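Local atomic coordinates of putative platelet activating factor (Streptococcus pneumoniae, PDB entry 2HSJ), a protein that is of unknown function but, as a member of the GDSL-like lipase/acylhydrolase family of SGNH hydrolases, probably hydrolyses ester or related acyl bonds. Residues T125-P134 / Q169-T180. Residues are numbered along the deposited sequence; the frame is centred on the assembly and turned at random.
With MG (magnesium ion), chain P.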
loop_
_atom_site.group_PDB
_atom_site.type_symbol
_atom_site.label_atom_id
_atom_site.label_comp_id
_atom_site.label_asym_id
_atom_site.label_seq_id
_atom_site.Cartn_x
_atom_site.Cartn_y
_atom_site.Cartn_z
ATOM N N THR D 125 -16.208 -4.118 -10.399
ATOM C CA THR D 125 -15.046 -3.647 -11.148
ATOM C C THR D 125 -15.452 -3.142 -12.524
ATOM O O THR D 125 -16.266 -3.773 -13.209
ATOM C CB THR D 125 -14.016 -4.778 -11.267
ATOM O OG1 THR D 125 -13.653 -5.203 -9.944
ATOM C CG2 THR D 125 -12.757 -4.344 -12.039
ATOM N N GLU D 126 -14.895 -1.999 -12.913
ATOM C CA GLU D 126 -15.101 -1.427 -14.245
ATOM C C GLU D 126 -14.089 -1.984 -15.225
ATOM O O GLU D 126 -12.958 -2.286 -14.831
ATOM C CB GLU D 126 -14.976 0.093 -14.185
ATOM C CG GLU D 126 -16.162 0.711 -13.434
ATOM C CD GLU D 126 -16.015 2.194 -13.234
ATOM O OE1 GLU D 126 -14.934 2.729 -13.493
ATOM O OE2 GLU D 126 -17.000 2.847 -12.812
ATOM N N ILE D 127 -14.477 -2.151 -16.498
ATOM C CA ILE D 127 -13.531 -2.531 -17.535
ATOM C C ILE D 127 -13.366 -1.349 -18.454
ATOM O O ILE D 127 -14.358 -0.778 -18.919
ATOM C CB ILE D 127 -14.001 -3.791 -18.325
ATOM C CG1 ILE D 127 -13.937 -5.026 -17.416
ATOM C CG2 ILE D 127 -13.163 -4.016 -19.594
ATOM C CD1 ILE D 127 -14.641 -6.273 -18.018
ATOM N N LYS D 128 -12.125 -0.948 -18.685
ATOM C CA LYS D 128 -11.823 0.087 -19.675
ATOM C C LYS D 128 -11.266 -0.638 -20.887
ATOM O O LYS D 128 -10.159 -1.188 -20.844
ATOM C CB LYS D 128 -10.819 1.088 -19.086
ATOM C CG LYS D 128 -11.263 1.674 -17.743
ATOM C CD LYS D 128 -12.583 2.451 -17.925
ATOM C CE LYS D 128 -13.110 3.016 -16.617
ATOM N NZ LYS D 128 -14.458 3.675 -16.809
ATOM N N LEU D 129 -12.063 -0.677 -21.953
ATOM C CA LEU D 129 -11.672 -1.428 -23.150
ATOM C C LEU D 129 -11.019 -0.447 -24.131
ATOM O O LEU D 129 -11.697 0.409 -24.733
ATOM C CB LEU D 129 -12.905 -2.090 -23.787
ATOM C CG LEU D 129 -12.733 -2.872 -25.099
ATOM C CD1 LEU D 129 -11.747 -4.070 -24.931
ATOM C CD2 LEU D 129 -14.117 -3.336 -25.593
ATOM N N LEU D 130 -9.703 -0.571 -24.270
ATOM C CA LEU D 130 -8.975 0.397 -25.070
ATOM C C LEU D 130 -9.188 0.132 -26.545
ATOM O O LEU D 130 -9.236 -1.016 -26.987
ATOM C CB LEU D 130 -7.467 0.350 -24.758
ATOM C CG LEU D 130 -7.055 1.250 -23.593
ATOM C CD1 LEU D 130 -7.735 0.901 -22.251
ATOM C CD2 LEU D 130 -5.527 1.164 -23.496
ATOM N N SER D 131 -9.228 1.203 -27.327
ATOM C CA SER D 131 -9.095 1.039 -28.763
ATOM C C SER D 131 -7.777 0.323 -29.073
ATOM O O SER D 131 -6.745 0.644 -28.480
ATOM C CB SER D 131 -9.090 2.424 -29.408
ATOM O OG SER D 131 -8.001 3.174 -28.925
ATOM N N ILE D 132 -7.792 -0.607 -30.027
ATOM C CA ILE D 132 -6.544 -1.113 -30.596
ATOM C C ILE D 132 -5.748 0.067 -31.165
ATOM O O ILE D 132 -6.290 0.956 -31.818
ATOM C CB ILE D 132 -6.847 -2.153 -31.695
ATOM C CG1 ILE D 132 -7.650 -3.325 -31.109
ATOM C CG2 ILE D 132 -5.567 -2.585 -32.419
ATOM C CD1 ILE D 132 -8.269 -4.264 -32.163
ATOM N N LEU D 133 -4.438 0.073 -30.919
ATOM C CA LEU D 133 -3.633 1.223 -31.305
ATOM C C LEU D 133 -3.325 1.218 -32.807
ATOM O O LEU D 133 -3.340 0.157 -33.439
ATOM C CB LEU D 133 -2.330 1.253 -30.506
ATOM C CG LEU D 133 -2.436 1.061 -28.995
ATOM C CD1 LEU D 133 -1.071 1.286 -28.343
ATOM C CD2 LEU D 133 -3.437 2.010 -28.431
ATOM N N PRO D 134 -3.008 2.394 -33.390
ATOM C CA PRO D 134 -2.621 2.455 -34.815
ATOM C C PRO D 134 -1.241 1.832 -35.038
ATOM O O PRO D 134 -0.452 1.671 -34.088
ATOM C CB PRO D 134 -2.562 3.957 -35.124
ATOM C CG PRO D 134 -2.304 4.593 -33.762
ATOM C CD PRO D 134 -2.937 3.709 -32.720
ATOM N N GLN D 169 -20.768 -1.539 -17.133
ATOM C CA GLN D 169 -19.459 -1.492 -16.470
ATOM C C GLN D 169 -18.277 -1.369 -17.432
ATOM O O GLN D 169 -17.118 -1.249 -16.978
ATOM C CB GLN D 169 -19.291 -2.698 -15.564
ATOM C CG GLN D 169 -19.092 -3.982 -16.311
ATOM C CD GLN D 169 -20.392 -4.696 -16.763
ATOM O OE1 GLN D 169 -21.497 -4.110 -16.880
ATOM N NE2 GLN D 169 -20.246 -5.990 -17.029
ATOM N N VAL D 170 -18.559 -1.402 -18.738
ATOM C CA VAL D 170 -17.509 -1.303 -19.759
ATOM C C VAL D 170 -17.533 0.071 -20.413
ATOM O O VAL D 170 -18.588 0.525 -20.892
ATOM C CB VAL D 170 -17.660 -2.398 -20.830
ATOM C CG1 VAL D 170 -16.469 -2.357 -21.795
ATOM C CG2 VAL D 170 -17.737 -3.761 -20.169
ATOM N N GLU D 171 -16.357 0.716 -20.452
ATOM C CA GLU D 171 -16.211 1.989 -21.157
ATOM C C GLU D 171 -15.171 1.786 -22.232
ATOM O O GLU D 171 -14.068 1.324 -21.949
ATOM C CB GLU D 171 -15.778 3.123 -20.212
ATOM C CG GLU D 171 -15.747 4.466 -20.936
ATOM C CD GLU D 171 -15.329 5.607 -20.038
ATOM O OE1 GLU D 171 -14.713 5.353 -18.983
ATOM O OE2 GLU D 171 -15.626 6.755 -20.388
ATOM N N PHE D 172 -15.519 2.123 -23.468
ATOM C CA PHE D 172 -14.539 2.174 -24.540
ATOM C C PHE D 172 -13.645 3.397 -24.356
ATOM O O PHE D 172 -14.125 4.504 -24.079
ATOM C CB PHE D 172 -15.266 2.268 -25.873
ATOM C CG PHE D 172 -14.347 2.302 -27.050
ATOM C CD1 PHE D 172 -13.597 1.191 -27.418
ATOM C CD2 PHE D 172 -14.275 3.466 -27.809
ATOM C CE1 PHE D 172 -12.752 1.267 -28.542
ATOM C CE2 PHE D 172 -13.441 3.550 -28.903
ATOM C CZ PHE D 172 -12.701 2.447 -29.283
ATOM N N VAL D 173 -12.339 3.184 -24.521
ATOM C CA VAL D 173 -11.357 4.238 -24.294
ATOM C C VAL D 173 -10.684 4.560 -25.630
ATOM O O VAL D 173 -9.831 3.824 -26.086
ATOM C CB VAL D 173 -10.301 3.853 -23.198
ATOM C CG1 VAL D 173 -9.337 5.020 -22.959
ATOM C CG2 VAL D 173 -10.983 3.429 -21.879
ATOM N N PRO D 174 -11.086 5.673 -26.275
ATOM C CA PRO D 174 -10.564 6.006 -27.603
ATOM C C PRO D 174 -9.190 6.638 -27.486
ATOM O O PRO D 174 -9.065 7.826 -27.174
ATOM C CB PRO D 174 -11.615 6.990 -28.146
ATOM C CG PRO D 174 -12.184 7.645 -26.918
ATOM C CD PRO D 174 -12.060 6.676 -25.785
ATOM N N VAL D 175 -8.153 5.819 -27.631
ATOM C CA VAL D 175 -6.774 6.327 -27.576
ATOM C C VAL D 175 -6.095 6.301 -28.953
ATOM O O VAL D 175 -5.029 6.884 -29.125
ATOM C CB VAL D 175 -5.888 5.587 -26.537
ATOM C CG1 VAL D 175 -6.355 5.866 -25.126
ATOM C CG2 VAL D 175 -5.848 4.100 -26.770
ATOM N N PHE D 176 -6.709 5.605 -29.922
ATOM C CA PHE D 176 -6.176 5.511 -31.280
ATOM C C PHE D 176 -5.771 6.884 -31.818
ATOM O O PHE D 176 -4.620 7.086 -32.224
ATOM C CB PHE D 176 -7.222 4.842 -32.183
ATOM C CG PHE D 176 -6.821 4.722 -33.624
ATOM C CD1 PHE D 176 -6.354 3.510 -34.121
ATOM C CD2 PHE D 176 -6.927 5.814 -34.492
ATOM C CE1 PHE D 176 -5.991 3.387 -35.459
ATOM C CE2 PHE D 176 -6.561 5.697 -35.838
ATOM C CZ PHE D 176 -6.086 4.484 -36.317
ATOM N N ASP D 177 -6.695 7.839 -31.776
ATOM C CA ASP D 177 -6.443 9.130 -32.414
ATOM C C ASP D 177 -5.311 9.906 -31.728
ATOM O O ASP D 177 -4.596 10.687 -32.385
ATOM C CB ASP D 177 -7.725 9.962 -32.478
ATOM C CG ASP D 177 -8.775 9.376 -33.440
ATOM O OD1 ASP D 177 -8.411 8.673 -34.410
ATOM O OD2 ASP D 177 -9.981 9.665 -33.252
ATOM N N CYS D 178 -5.122 9.672 -30.429
ATOM C CA CYS D 178 -4.037 10.322 -29.673
ATOM C C CYS D 178 -2.643 9.930 -30.128
ATOM O O CYS D 178 -1.682 10.660 -29.882
ATOM C CB CYS D 178 -4.150 10.050 -28.176
ATOM S SG CYS D 178 -5.610 10.859 -27.439
ATOM N N LEU D 179 -2.533 8.772 -30.772
ATOM C CA LEU D 179 -1.231 8.230 -31.152
ATOM C C LEU D 179 -0.948 8.401 -32.639
ATOM O O LEU D 179 0.146 8.086 -33.094
ATOM C CB LEU D 179 -1.092 6.749 -30.747
ATOM C CG LEU D 179 -1.214 6.478 -29.250
ATOM C CD1 LEU D 179 -0.990 4.993 -29.014
ATOM C CD2 LEU D 179 -0.253 7.343 -28.456
ATOM N N THR D 180 -1.927 8.914 -33.382
ATOM C CA THR D 180 -1.741 9.075 -34.836
ATOM C C THR D 180 -1.088 10.394 -35.205
ATOM O O THR D 180 -1.217 11.395 -34.487
ATOM C CB THR D 180 -3.070 8.962 -35.618
ATOM O OG1 THR D 180 -4.002 9.928 -35.115
ATOM C CG2 THR D 180 -3.656 7.566 -35.473
HETATM MG MG MG P . -20.759 0.668 -21.500
HETATM O O HOH W 1 -16.176 1.471 -17.109
HETATM O O HOH W 2 -21.045 2.308 -19.532
#
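Ser131 carries OG between its own backbone N and carbonyl carbon (chi1 61°), and this turns the hydroxyl to the start of the weakly bonded helix 176-179. There OG accepts two amide hydrogens, from Val175 N and from Phe176 N, each at 2.9 Å; the Phe176 bond is the more bent, at 133°. Serine suits the place because a hydroxyl one bond from CB can accept both amides while CB still packs on Phe172 CZ, 3.6 Å away. A bend at chi2 (-62°) turns the side chain of Lys128 back toward the start of the strands and alongside Glu171, where NZ meets OE1 at 2.8 Å, on the anti side of the carboxylate. NZ also makes a weak salt bridge to Glu126 and donates to a water that in turn bonds to Gln169 O.

This network sits on parallel strands 126-130 and 170-173, the latter outermost within the chain; Ser131 follows the former. Their helix-containing connection makes a beta-alpha-beta crossover, as in the three-layer alpha/beta/alpha fold of SGNH hydrolases. Backbone bonds alternate, Glu171 N to Ile127 O and Leu129 N to Glu171 O among them. Branched Val173, whose CG2 lies 3.6 Å from Lys128 CB, shares a sheet face with Leu130 and Lys128 and packs on Leu209 of helix 199-209. Past the strands, Pro134 lays its CB over one face of the Phe176 ring in a CH-pi contact, 4.0 Å from the centroid. Ile132 O meets that ring at its edge. Leu133 CD2 packs against Val175 CG2 (3.6 Å), the side chains crossing at an angle.

Val170 O, turned away from the pairing, binds magnesium with the carbonyl oxygens of Ala164 and Tyr167 and a water. Two amide N-H dipoles directed at one serine oxygen probably polarise it, while the lysine, set between two carboxylates, is likely to stay protonated.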